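PDB 5M2Y: TssK C from Escherichia coli, which forms part of the baseplate of the type VI secretion system and, probably through this C-terminal domain, binds the membrane complex. Local coordinates for residues 3-8 against 123-128; 31-36 against 88-93; 17-22 against 107-112; 49-54 against 111-116. All coordinates share one frame; numbering follows the deposited sequence.

Overall arrangement
All four contacts belong to one antiparallel sheet, in the order 52-54, 108-112, 14-18, 3-11, 121-128, 28-35, 89-95, 70-75. Contact 1 pairs the first and last strands of the domain in mid-sheet, and the other three contacts lie within the sequence it encloses. Contacts 3 and 4 flank strand 108-112 and share F111 and Y112, with centres about 16 Å apart. Contact 2 lies on the other side of strand 121-128, its centre about 11 Å from that of contact 1, and backbone bonds of E123 and F125 to S33 and W31 join them. F111 packs on L32 and L93, tying contact 4 to contact 2, so strands distant in sequence are knitted into one sheet.

Contact 1 of 4, residues 3-8 against 123-128; sequences VVFIEL and ELFAVL
V4 and A126 face each other as a hydrogen-bonded pair between strands 3-6 and 123-128, which run antiparallel at 154° with their axes 4.6 Å apart. V4 N reaches A126 O at 2.8 Å, and A126 N returns a bond of the same length to V4 O. Further on, I6 N donates to L124 O, but the reciprocal link passes through a water, which donates a hydrogen bond to I6 O at 2.6 Å and accepts one from L124 N. This pairing of the first and last strands closes the domain: in the middle of the antiparallel sheet it brings the two ends of the chain together. V3, F5, F125 and V127 line one face. There F5 and F125 form a T-shaped stack, the edge of F5 directed at the face of F125, ring centroids 5.5 Å apart and planes at 79°. CG of F5 lies anti to its backbone N (chi1 178°), and the CE1 corner of its ring meets the E123 carboxylate carbon CD at 3.8 Å, nearly in the ring plane, with the carboxylate turned perpendicular to the ring. V3 CG1 leans on F125 CD2. On the opposite face I6 and L124 lie side by side, pointing the same way, with I6 CG2 3.8 Å from L124 CD2, while I6 CD1 touches A126 CB. L8 crosses L124 at about a right angle, both its methyls against CB. F30 of strand 28-35 adjoins I6 and A126. Nearer the chain ends, V4 CG2 packs on L128 CD1.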
loop_
_atom_site.group_PDB
_atom_site.type_symbol
_atom_site.label_atom_id
_atom_site.label_comp_id
_atom_site.label_asym_id
_atom_site.label_seq_id
_atom_site.Cartn_x
_atom_site.Cartn_y
_atom_site.Cartn_z
ATOM N N VAL A 3 -7.518 -11.437 7.756
ATOM C CA VAL A 3 -7.228 -10.470 6.717
ATOM C C VAL A 3 -8.293 -9.398 6.681
ATOM O O VAL A 3 -9.492 -9.684 6.671
ATOM C CB VAL A 3 -7.054 -11.125 5.333
ATOM C CG1 VAL A 3 -6.496 -10.128 4.327
ATOM C CG2 VAL A 3 -6.163 -12.347 5.411
ATOM N N VAL A 4 -7.829 -8.155 6.663
ATOM C CA VAL A 4 -8.654 -6.965 6.619
ATOM C C VAL A 4 -8.378 -6.301 5.282
ATOM O O VAL A 4 -7.246 -5.877 5.029
ATOM C CB VAL A 4 -8.370 -6.012 7.817
ATOM C CG1 VAL A 4 -9.242 -4.770 7.766
ATOM C CG2 VAL A 4 -8.575 -6.713 9.141
ATOM N N PHE A 5 -9.407 -6.245 4.420
ATOM C CA PHE A 5 -9.328 -5.578 3.133
ATOM C C PHE A 5 -9.550 -4.088 3.415
ATOM O O PHE A 5 -10.530 -3.725 4.076
ATOM C CB PHE A 5 -10.398 -6.136 2.184
ATOM C CG PHE A 5 -10.463 -5.487 0.825
ATOM C CD1 PHE A 5 -9.718 -5.980 -0.234
ATOM C CD2 PHE A 5 -11.302 -4.406 0.596
ATOM C CE1 PHE A 5 -9.788 -5.377 -1.493
ATOM C CE2 PHE A 5 -11.366 -3.799 -0.659
ATOM C CZ PHE A 5 -10.617 -4.294 -1.698
ATOM N N ILE A 6 -8.625 -3.231 2.940
ATOM C CA ILE A 6 -8.726 -1.785 3.120
ATOM C C ILE A 6 -9.080 -1.208 1.780
ATOM O O ILE A 6 -8.278 -1.276 0.861
ATOM C CB ILE A 6 -7.459 -1.140 3.772
ATOM C CG1 ILE A 6 -7.317 -1.588 5.224
ATOM C CG2 ILE A 6 -7.506 0.396 3.742
ATOM C CD1 ILE A 6 -6.090 -2.309 5.452
ATOM N N GLU A 7 -10.293 -0.642 1.686
ATOM C CA GLU A 7 -10.789 -0.013 0.474
ATOM C C GLU A 7 -9.906 1.172 0.115
ATOM O O GLU A 7 -9.620 2.003 0.972
ATOM C CB GLU A 7 -12.236 0.453 0.665
ATOM N N LEU A 8 -9.432 1.212 -1.129
ATOM C CA LEU A 8 -8.616 2.316 -1.622
ATOM C C LEU A 8 -9.470 3.104 -2.597
ATOM O O LEU A 8 -10.103 2.521 -3.484
ATOM C CB LEU A 8 -7.296 1.838 -2.284
ATOM C CG LEU A 8 -6.249 1.174 -1.393
ATOM C CD1 LEU A 8 -5.076 0.702 -2.196
ATOM C CD2 LEU A 8 -5.745 2.136 -0.287
ATOM N N GLU A 123 -5.026 -2.806 -4.514
ATOM C CA GLU A 123 -5.856 -3.296 -3.423
ATOM C C GLU A 123 -4.930 -3.433 -2.208
ATOM O O GLU A 123 -3.789 -3.869 -2.371
ATOM C CB GLU A 123 -6.572 -4.599 -3.775
ATOM C CG GLU A 123 -7.656 -4.405 -4.821
ATOM C CD GLU A 123 -8.567 -5.605 -5.062
ATOM O OE1 GLU A 123 -8.176 -6.735 -4.719
ATOM O OE2 GLU A 123 -9.672 -5.401 -5.609
ATOM N N LEU A 124 -5.383 -2.985 -1.016
ATOM C CA LEU A 124 -4.569 -3.043 0.197
ATOM C C LEU A 124 -5.215 -4.000 1.176
ATOM O O LEU A 124 -6.425 -3.951 1.384
ATOM C CB LEU A 124 -4.425 -1.639 0.816
ATOM C CG LEU A 124 -3.638 -1.504 2.129
ATOM C CD1 LEU A 124 -2.153 -1.766 1.929
ATOM C CD2 LEU A 124 -3.834 -0.123 2.721
ATOM N N PHE A 125 -4.396 -4.937 1.689
ATOM C CA PHE A 125 -4.766 -5.954 2.675
ATOM C C PHE A 125 -3.860 -5.815 3.902
ATOM O O PHE A 125 -2.668 -5.545 3.766
ATOM C CB PHE A 125 -4.542 -7.368 2.109
ATOM C CG PHE A 125 -5.354 -7.762 0.906
ATOM C CD1 PHE A 125 -4.892 -7.513 -0.377
ATOM C CD2 PHE A 125 -6.556 -8.443 1.053
ATOM C CE1 PHE A 125 -5.650 -7.880 -1.491
ATOM C CE2 PHE A 125 -7.308 -8.821 -0.060
ATOM C CZ PHE A 125 -6.850 -8.539 -1.325
ATOM N N ALA A 126 -4.425 -6.036 5.091
ATOM C CA ALA A 126 -3.677 -6.083 6.342
ATOM C C ALA A 126 -3.904 -7.462 6.936
ATOM O O ALA A 126 -5.031 -7.974 6.919
ATOM C CB ALA A 126 -4.137 -5.007 7.310
ATOM N N VAL A 127 -2.835 -8.054 7.398
ATOM C CA VAL A 127 -2.915 -9.341 8.030
ATOM C C VAL A 127 -2.710 -9.068 9.500
ATOM O O VAL A 127 -1.741 -8.521 9.875
ATOM C CB VAL A 127 -1.880 -10.305 7.489
ATOM C CG1 VAL A 127 -1.878 -11.608 8.247
ATOM C CG2 VAL A 127 -2.161 -10.572 6.036
ATOM N N LEU A 128 -3.698 -9.404 10.302
ATOM C CA LEU A 128 -3.595 -9.166 11.721
ATOM C C LEU A 128 -2.631 -10.123 12.405
ATOM O O LEU A 128 -2.646 -11.291 12.160
ATOM C CB LEU A 128 -4.968 -9.216 12.383
ATOM C CG LEU A 128 -5.990 -8.297 11.765
ATOM C CD1 LEU A 128 -7.367 -8.383 12.368
ATOM C CD2 LEU A 128 -5.515 -6.865 11.747
HETATM O O HOH W 1 -8.133 -2.478 -1.421
#

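Contact 2 of 4, residues 31-36 against 88-93; sequences WLSVRS and NQYFAL
N88 reaches across to both S33 and R35 where strand 89-93 begins and strand 31-35 ends, in an antiparallel ladder near one margin of the sheet; beyond strand 89-95 lies strand 70-75, an outermost strand. N88 ND2 donates to S33 OG at 2.8 Å, with the hydroxyl almost exactly in the amide plane, and its OD1 accepts a longer bond of 3.2 Å from R35 NE; NE lies on a lone pair of OD1, while OD1 itself sits off the guanidinium plane. ND2 also lies 2.9 Å from R35 NH2, a close approach of two donors, which leaves the placing of the amide O and N open to doubt. At the other end W31 spreads its indole beside A92: NE1 is 3.6 Å from A92 CB, and CD1 closes on F91 O. The neighbouring L32 is held to F91 by a reciprocal pair of backbone bonds, and its CD1 meets L93 CD2 at 3.8 Å on the face shared with V34 and F91. On that face V34 crosses F91 at about a right angle, CG2 resting equally on CD1 and CE1, while F47 of helix 40-50 meets the same ring. S33 OG, anti to its backbone N (chi1 166°), comes 3.3 Å from Y90 CE2, and a water in the plane of the Y90 ring joins this hydroxyl to Y90 OH, 2.7 Å from the latter.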
loop_
_atom_site.group_PDB
_atom_site.type_symbol
_atom_site.label_atom_id
_atom_site.label_comp_id
_atom_site.label_asym_id
_atom_site.label_seq_id
_atom_site.Cartn_x
_atom_site.Cartn_y
_atom_site.Cartn_z
ATOM N N TRP A 31 0.015 -5.358 2.808
ATOM C CA TRP A 31 0.405 -5.793 1.469
ATOM C C TRP A 31 -0.430 -5.106 0.421
ATOM O O TRP A 31 -1.628 -4.893 0.607
ATOM C CB TRP A 31 0.204 -7.302 1.266
ATOM C CG TRP A 31 1.248 -8.157 1.881
ATOM C CD1 TRP A 31 2.324 -8.719 1.266
ATOM C CD2 TRP A 31 1.282 -8.596 3.240
ATOM N NE1 TRP A 31 3.049 -9.462 2.163
ATOM C CE2 TRP A 31 2.437 -9.394 3.390
ATOM C CE3 TRP A 31 0.456 -8.389 4.350
ATOM C CZ2 TRP A 31 2.788 -9.957 4.616
ATOM C CZ3 TRP A 31 0.801 -8.946 5.555
ATOM C CH2 TRP A 31 1.936 -9.747 5.679
ATOM N N LEU A 32 0.202 -4.831 -0.710
ATOM C CA LEU A 32 -0.456 -4.284 -1.883
ATOM C C LEU A 32 -0.573 -5.366 -2.953
ATOM O O LEU A 32 0.364 -6.137 -3.172
ATOM C CB LEU A 32 0.344 -3.092 -2.440
ATOM C CG LEU A 32 0.272 -1.771 -1.682
ATOM C CD1 LEU A 32 1.307 -0.789 -2.210
ATOM C CD2 LEU A 32 -1.146 -1.176 -1.725
ATOM N N SER A 33 -1.739 -5.434 -3.586
ATOM C CA SER A 33 -1.993 -6.339 -4.713
ATOM C C SER A 33 -2.157 -5.403 -5.908
ATOM O O SER A 33 -2.924 -4.446 -5.824
ATOM C CB SER A 33 -3.245 -7.177 -4.478
ATOM O OG SER A 33 -3.678 -7.819 -5.661
ATOM N N VAL A 34 -1.337 -5.595 -6.945
ATOM C CA VAL A 34 -1.277 -4.678 -8.084
ATOM C C VAL A 34 -1.518 -5.360 -9.423
ATOM O O VAL A 34 -0.929 -6.393 -9.706
ATOM C CB VAL A 34 0.095 -3.935 -8.110
ATOM C CG1 VAL A 34 0.114 -2.799 -9.128
ATOM C CG2 VAL A 34 0.493 -3.432 -6.723
ATOM N N ARG A 35 -2.375 -4.748 -10.231
ATOM C CA ARG A 35 -2.615 -5.179 -11.597
ATOM C C ARG A 35 -2.364 -3.972 -12.462
ATOM O O ARG A 35 -2.624 -2.833 -12.063
ATOM C CB ARG A 35 -3.998 -5.793 -11.823
ATOM C CG ARG A 35 -5.166 -4.945 -11.399
ATOM C CD ARG A 35 -6.440 -5.771 -11.379
ATOM N NE ARG A 35 -6.461 -6.731 -10.274
ATOM C CZ ARG A 35 -6.967 -6.471 -9.070
ATOM N NH1 ARG A 35 -7.488 -5.285 -8.806
ATOM N NH2 ARG A 35 -6.951 -7.401 -8.130
ATOM N N SER A 36 -1.787 -4.225 -13.617
ATOM C CA SER A 36 -1.439 -3.165 -14.529
ATOM C C SER A 36 -1.367 -3.643 -15.972
ATOM O O SER A 36 -1.284 -4.838 -16.216
ATOM C CB SER A 36 -0.107 -2.569 -14.113
ATOM O OG SER A 36 0.005 -1.328 -14.763
ATOM N N ASN A 88 -1.790 -10.606 -11.181
ATOM C CA ASN A 88 -1.400 -9.646 -10.149
ATOM C C ASN A 88 -0.024 -9.868 -9.574
ATOM O O ASN A 88 0.506 -10.981 -9.563
ATOM C CB ASN A 88 -2.397 -9.603 -9.023
ATOM C CG ASN A 88 -3.608 -8.815 -9.383
ATOM O OD1 ASN A 88 -4.052 -8.773 -10.536
ATOM N ND2 ASN A 88 -4.194 -8.195 -8.404
ATOM N N GLN A 89 0.550 -8.773 -9.086
ATOM C CA GLN A 89 1.842 -8.761 -8.428
ATOM C C GLN A 89 1.601 -8.313 -7.008
ATOM O O GLN A 89 0.805 -7.400 -6.785
ATOM C CB GLN A 89 2.787 -7.801 -9.136
ATOM C CG GLN A 89 3.222 -8.291 -10.515
ATOM C CD GLN A 89 4.067 -9.543 -10.501
ATOM O OE1 GLN A 89 4.832 -9.809 -9.564
ATOM N NE2 GLN A 89 4.015 -10.293 -11.588
ATOM N N TYR A 90 2.250 -8.986 -6.052
ATOM C CA TYR A 90 2.076 -8.702 -4.633
ATOM C C TYR A 90 3.309 -8.089 -4.025
ATOM O O TYR A 90 4.426 -8.413 -4.421
ATOM C CB TYR A 90 1.598 -9.947 -3.871
ATOM C CG TYR A 90 0.274 -10.462 -4.406
ATOM C CD1 TYR A 90 0.226 -11.308 -5.505
ATOM C CD2 TYR A 90 -0.922 -10.049 -3.853
ATOM C CE1 TYR A 90 -0.990 -11.742 -6.032
ATOM C CE2 TYR A 90 -2.142 -10.475 -4.370
ATOM C CZ TYR A 90 -2.173 -11.324 -5.458
ATOM O OH TYR A 90 -3.375 -11.740 -5.983
ATOM N N PHE A 91 3.094 -7.142 -3.115
ATOM C CA PHE A 91 4.176 -6.424 -2.462
ATOM C C PHE A 91 3.894 -6.215 -0.998
ATOM O O PHE A 91 2.779 -5.886 -0.630
ATOM C CB PHE A 91 4.392 -5.050 -3.115
ATOM C CG PHE A 91 4.617 -5.067 -4.607
ATOM C CD1 PHE A 91 3.548 -5.062 -5.486
ATOM C CD2 PHE A 91 5.903 -5.090 -5.134
ATOM C CE1 PHE A 91 3.762 -5.118 -6.870
ATOM C CE2 PHE A 91 6.112 -5.139 -6.522
ATOM C CZ PHE A 91 5.040 -5.154 -7.383
ATOM N N ALA A 92 4.904 -6.385 -0.170
ATOM C CA ALA A 92 4.774 -6.111 1.248
ATOM C C ALA A 92 5.191 -4.692 1.518
ATOM O O ALA A 92 6.089 -4.176 0.864
ATOM C CB ALA A 92 5.672 -7.038 2.039
ATOM N N LEU A 93 4.530 -4.056 2.487
ATOM C CA LEU A 93 4.945 -2.741 2.940
ATOM C C LEU A 93 5.827 -2.973 4.166
ATOM O O LEU A 93 5.353 -3.435 5.200
ATOM C CB LEU A 93 3.756 -1.851 3.295
ATOM C CG LEU A 93 2.762 -1.516 2.184
ATOM C CD1 LEU A 93 1.736 -0.535 2.704
ATOM C CD2 LEU A 93 3.460 -0.942 0.940
HETATM O O HOH W 2 -5.460 -10.444 -4.823
#

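Contact 3 of 4, residues 17-22 against 107-112; sequences GALHDA and GRCTFY
L19 and H20 turn their side chains against residues 107-109, at a short antiparallel ladder between the end of strand 14-18 and the start of strand 108-112. Strand 108-112 follows directly on helix 97-106, which ends in a Schellman motif with G107, at a positive phi of 70°, as its C-prime residue. L19 directs its CB at the other segment and brings CD1 against the R108 carbonyl, 3.6 Å from R108 O and 3.9 Å from C109 CB; M103 of the helix touches both L19 and C109. H20 presents a ring face instead of an edge. G107 O stands 3.1 Å above the imidazole plane, displaced toward the rim, and although NE2 is near, its angle is too poor for a hydrogen bond. The ring also comes close to G107 CA, a position that suits a residue with no side chain. G17 likewise has no side chain, and C109 SG packs close to where one would begin: set between its own backbone N and carbonyl carbon (chi1 64°), the sulfur lies 3.9 Å from G17 O, on the face where L124 also meets it. Between them G17 and C109 exchange two backbone bonds, G17 N to C109 O at 2.9 Å and C109 N to G17 O. R108 runs its CG past G17 O, and its guanidinium leaves the contact for a salt bridge with E16 and a hydrogen bond to P56 O. L19 N donates at 2.8 Å to the same G107 O that faces the imidazole, approaching from above the carbonyl plane, 65° out of it.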
loop_
_atom_site.group_PDB
_atom_site.type_symbol
_atom_site.label_atom_id
_atom_site.label_comp_id
_atom_site.label_asym_id
_atom_site.label_seq_id
_atom_site.Cartn_x
_atom_site.Cartn_y
_atom_site.Cartn_z
ATOM N N GLY A 17 -6.668 5.140 1.543
ATOM C CA GLY A 17 -7.332 4.135 2.359
ATOM C C GLY A 17 -7.550 4.620 3.774
ATOM O O GLY A 17 -6.687 5.294 4.329
ATOM N N ALA A 18 -8.714 4.293 4.361
ATOM C CA ALA A 18 -9.045 4.665 5.738
ATOM C C ALA A 18 -8.568 3.552 6.659
ATOM O O ALA A 18 -8.805 2.375 6.375
ATOM C CB ALA A 18 -10.549 4.876 5.892
ATOM N N LEU A 19 -7.859 3.922 7.733
ATOM C CA LEU A 19 -7.321 2.960 8.690
ATOM C C LEU A 19 -7.993 3.112 10.059
ATOM O O LEU A 19 -7.310 3.176 11.072
ATOM C CB LEU A 19 -5.790 3.124 8.803
ATOM C CG LEU A 19 -4.972 2.960 7.527
ATOM C CD1 LEU A 19 -3.532 3.387 7.774
ATOM C CD2 LEU A 19 -5.072 1.508 6.970
ATOM N N HIS A 20 -9.334 3.145 10.100
ATOM C CA HIS A 20 -10.008 3.333 11.384
ATOM C C HIS A 20 -10.387 2.034 12.084
ATOM O O HIS A 20 -10.847 2.089 13.226
ATOM C CB HIS A 20 -11.211 4.273 11.280
ATOM C CG HIS A 20 -10.900 5.569 10.612
ATOM N ND1 HIS A 20 -11.453 5.884 9.417
ATOM C CD2 HIS A 20 -10.040 6.561 10.959
ATOM C CE1 HIS A 20 -10.986 7.074 9.078
ATOM N NE2 HIS A 20 -10.124 7.520 9.975
ATOM N N ASP A 21 -10.157 0.874 11.438
ATOM C CA ASP A 21 -10.448 -0.418 12.055
ATOM C C ASP A 21 -9.555 -0.563 13.289
ATOM O O ASP A 21 -8.327 -0.569 13.173
ATOM C CB ASP A 21 -10.212 -1.583 11.081
ATOM C CG ASP A 21 -10.736 -2.924 11.564
ATOM O OD1 ASP A 21 -10.576 -3.240 12.768
ATOM O OD2 ASP A 21 -11.289 -3.669 10.732
ATOM N N ALA A 22 -10.187 -0.652 14.474
ATOM C CA ALA A 22 -9.522 -0.770 15.774
ATOM C C ALA A 22 -8.519 -1.905 15.881
ATOM O O ALA A 22 -7.553 -1.769 16.631
ATOM C CB ALA A 22 -10.541 -0.867 16.892
ATOM N N GLY A 107 -5.038 7.720 10.907
ATOM C CA GLY A 107 -6.166 6.899 10.503
ATOM C C GLY A 107 -6.327 6.824 8.999
ATOM O O GLY A 107 -7.431 6.633 8.494
ATOM N N ARG A 108 -5.186 6.954 8.283
ATOM C CA ARG A 108 -5.154 7.039 6.832
ATOM C C ARG A 108 -3.824 6.659 6.206
ATOM O O ARG A 108 -2.767 6.811 6.815
ATOM C CB ARG A 108 -5.429 8.506 6.488
ATOM C CG ARG A 108 -5.765 8.821 5.054
ATOM C CD ARG A 108 -6.195 10.266 4.996
ATOM N NE ARG A 108 -5.107 11.196 5.235
ATOM C CZ ARG A 108 -4.575 11.999 4.316
ATOM N NH1 ARG A 108 -5.037 11.984 3.073
ATOM N NH2 ARG A 108 -3.590 12.808 4.642
ATOM N N CYS A 109 -3.893 6.211 4.951
ATOM C CA CYS A 109 -2.696 5.956 4.166
ATOM C C CYS A 109 -2.952 6.393 2.729
ATOM O O CYS A 109 -4.092 6.360 2.270
ATOM C CB CYS A 109 -2.252 4.501 4.259
ATOM S SG CYS A 109 -3.433 3.323 3.571
ATOM N N THR A 110 -1.905 6.838 2.038
ATOM C CA THR A 110 -2.020 7.283 0.653
ATOM C C THR A 110 -0.873 6.730 -0.161
ATOM O O THR A 110 0.223 6.553 0.362
ATOM C CB THR A 110 -2.058 8.812 0.516
ATOM O OG1 THR A 110 -0.803 9.353 0.878
ATOM C CG2 THR A 110 -3.158 9.473 1.333
ATOM N N PHE A 111 -1.137 6.448 -1.438
ATOM C CA PHE A 111 -0.124 5.945 -2.359
ATOM C C PHE A 111 -0.212 6.670 -3.667
ATOM O O PHE A 111 -1.296 6.880 -4.200
ATOM C CB PHE A 111 -0.271 4.433 -2.603
ATOM C CG PHE A 111 -0.283 3.612 -1.344
ATOM C CD1 PHE A 111 0.901 3.162 -0.778
ATOM C CD2 PHE A 111 -1.480 3.302 -0.714
ATOM C CE1 PHE A 111 0.880 2.419 0.401
ATOM C CE2 PHE A 111 -1.502 2.560 0.457
ATOM C CZ PHE A 111 -0.324 2.115 1.007
ATOM N N TYR A 112 0.945 7.046 -4.174
ATOM C CA TYR A 112 1.072 7.700 -5.452
ATOM C C TYR A 112 1.495 6.649 -6.448
ATOM O O TYR A 112 2.456 5.918 -6.210
ATOM C CB TYR A 112 2.121 8.826 -5.379
ATOM C CG TYR A 112 2.608 9.306 -6.726
ATOM C CD1 TYR A 112 1.750 9.965 -7.601
ATOM C CD2 TYR A 112 3.923 9.119 -7.116
ATOM C CE1 TYR A 112 2.188 10.409 -8.839
ATOM C CE2 TYR A 112 4.378 9.570 -8.351
ATOM C CZ TYR A 112 3.500 10.210 -9.210
ATOM O OH TYR A 112 3.930 10.699 -10.418
#

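Contact 4 of 4, residues 49-54 against 111-116; sequences QLCKAG and FYTPAS
K52 CB lies at the edge of the Y112 ring, 4.3 Å from CD2, while P114 N, from the ring's own segment, stands over one face, offset toward the rim. The F111 ring has C51 SG as an oblique neighbour, a sulfur-aromatic contact of 5.4 Å from SG to the ring centroid. SG is anti to the backbone N of C51 (chi1 -179°) and also meets F111 CB. I72 of strand 70-75 adjoins C51, and L122 of strand 121-128 adjoins F111. Here the chain leaves helix 40-50 and, from C51 on, extends into strand 52-54, which adds itself antiparallel to strand 108-112 as an outermost strand of the sheet. Two backbone bonds join K52 and Y112, K52 N to Y112 O at 3.1 Å and Y112 N to K52 O at 2.8 Å. C51 CA adds a CA-H...O contact to Y112 O. Beyond the ladder, L50 crosses P114 at about a right angle, its CB 3.8 Å from P114 CG, and L50 O lies 3.3 Å from P114 CD. Both methyls of L50 touch S116 OG. K52 folds back on the helix end, where NZ donates to Q49 O at 2.9 Å.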
loop_
_atom_site.group_PDB
_atom_site.type_symbol
_atom_site.label_atom_id
_atom_site.label_comp_id
_atom_site.label_asym_id
_atom_site.label_seq_id
_atom_site.Cartn_x
_atom_site.Cartn_y
_atom_site.Cartn_z
ATOM N N GLN A 49 9.906 1.226 -6.850
ATOM C CA GLN A 49 10.548 2.527 -7.058
ATOM C C GLN A 49 9.598 3.587 -7.583
ATOM O O GLN A 49 9.834 4.765 -7.358
ATOM C CB GLN A 49 11.763 2.392 -7.974
ATOM C CG GLN A 49 12.904 1.689 -7.267
ATOM C CD GLN A 49 14.206 1.770 -7.995
ATOM O OE1 GLN A 49 14.374 1.151 -9.037
ATOM N NE2 GLN A 49 15.161 2.509 -7.439
ATOM N N LEU A 50 8.528 3.179 -8.272
ATOM C CA LEU A 50 7.542 4.104 -8.825
ATOM C C LEU A 50 6.457 4.492 -7.828
ATOM O O LEU A 50 6.085 5.658 -7.772
ATOM C CB LEU A 50 6.915 3.550 -10.105
ATOM C CG LEU A 50 7.840 3.490 -11.317
ATOM C CD1 LEU A 50 7.233 2.689 -12.420
ATOM C CD2 LEU A 50 8.179 4.882 -11.827
ATOM N N CYS A 51 5.956 3.521 -7.051
ATOM C CA CYS A 51 4.921 3.786 -6.065
ATOM C C CYS A 51 5.530 4.435 -4.844
ATOM O O CYS A 51 6.520 3.937 -4.315
ATOM C CB CYS A 51 4.164 2.509 -5.709
ATOM S SG CYS A 51 2.833 2.750 -4.514
ATOM N N LYS A 52 4.926 5.535 -4.397
ATOM C CA LYS A 52 5.412 6.263 -3.232
ATOM C C LYS A 52 4.302 6.451 -2.220
ATOM O O LYS A 52 3.206 6.869 -2.580
ATOM C CB LYS A 52 5.977 7.630 -3.648
ATOM C CG LYS A 52 7.108 7.567 -4.658
ATOM C CD LYS A 52 8.480 7.458 -3.985
ATOM C CE LYS A 52 9.440 7.472 -5.162
ATOM N NZ LYS A 52 10.536 6.500 -5.108
ATOM N N ALA A 53 4.593 6.171 -0.950
ATOM C CA ALA A 53 3.636 6.400 0.117
ATOM C C ALA A 53 3.631 7.901 0.427
ATOM O O ALA A 53 4.686 8.541 0.491
ATOM C CB ALA A 53 4.047 5.622 1.351
ATOM N N GLY A 54 2.437 8.449 0.549
ATOM C CA GLY A 54 2.252 9.860 0.851
ATOM C C GLY A 54 2.139 10.086 2.338
ATOM O O GLY A 54 1.864 9.157 3.104
ATOM N N PHE A 111 -1.137 6.448 -1.438
ATOM C CA PHE A 111 -0.124 5.945 -2.359
ATOM C C PHE A 111 -0.212 6.670 -3.667
ATOM O O PHE A 111 -1.296 6.880 -4.200
ATOM C CB PHE A 111 -0.271 4.433 -2.603
ATOM C CG PHE A 111 -0.283 3.612 -1.344
ATOM C CD1 PHE A 111 0.901 3.162 -0.778
ATOM C CD2 PHE A 111 -1.480 3.302 -0.714
ATOM C CE1 PHE A 111 0.880 2.419 0.401
ATOM C CE2 PHE A 111 -1.502 2.560 0.457
ATOM C CZ PHE A 111 -0.324 2.115 1.007
ATOM N N TYR A 112 0.945 7.046 -4.174
ATOM C CA TYR A 112 1.072 7.700 -5.452
ATOM C C TYR A 112 1.495 6.649 -6.448
ATOM O O TYR A 112 2.456 5.918 -6.210
ATOM C CB TYR A 112 2.121 8.826 -5.379
ATOM C CG TYR A 112 2.608 9.306 -6.726
ATOM C CD1 TYR A 112 1.750 9.965 -7.601
ATOM C CD2 TYR A 112 3.923 9.119 -7.116
ATOM C CE1 TYR A 112 2.188 10.409 -8.839
ATOM C CE2 TYR A 112 4.378 9.570 -8.351
ATOM C CZ TYR A 112 3.500 10.210 -9.210
ATOM O OH TYR A 112 3.930 10.699 -10.418
ATOM N N THR A 113 0.776 6.588 -7.566
ATOM C CA THR A 113 1.119 5.690 -8.660
ATOM C C THR A 113 1.245 6.563 -9.901
ATOM O O THR A 113 0.236 7.105 -10.341
ATOM C CB THR A 113 0.090 4.568 -8.824
ATOM O OG1 THR A 113 -1.205 5.116 -9.033
ATOM C CG2 THR A 113 0.071 3.598 -7.643
ATOM N N PRO A 114 2.466 6.751 -10.457
ATOM C CA PRO A 114 2.607 7.601 -11.649
ATOM C C PRO A 114 1.929 6.995 -12.861
ATOM O O PRO A 114 1.730 5.785 -12.901
ATOM C CB PRO A 114 4.127 7.681 -11.849
ATOM C CG PRO A 114 4.656 6.463 -11.202
ATOM C CD PRO A 114 3.769 6.196 -10.041
ATOM N N ALA A 115 1.595 7.840 -13.851
ATOM C CA ALA A 115 0.950 7.432 -15.098
ATOM C C ALA A 115 1.780 6.436 -15.920
ATOM O O ALA A 115 1.213 5.684 -16.705
ATOM C CB ALA A 115 0.611 8.642 -15.930
ATOM N N SER A 116 3.108 6.387 -15.690
ATOM C CA SER A 116 4.030 5.462 -16.360
ATOM C C SER A 116 3.700 4.001 -16.029
ATOM O O SER A 116 4.003 3.117 -16.821
ATOM C CB SER A 116 5.471 5.759 -15.961
ATOM O OG SER A 116 5.697 5.488 -14.593
#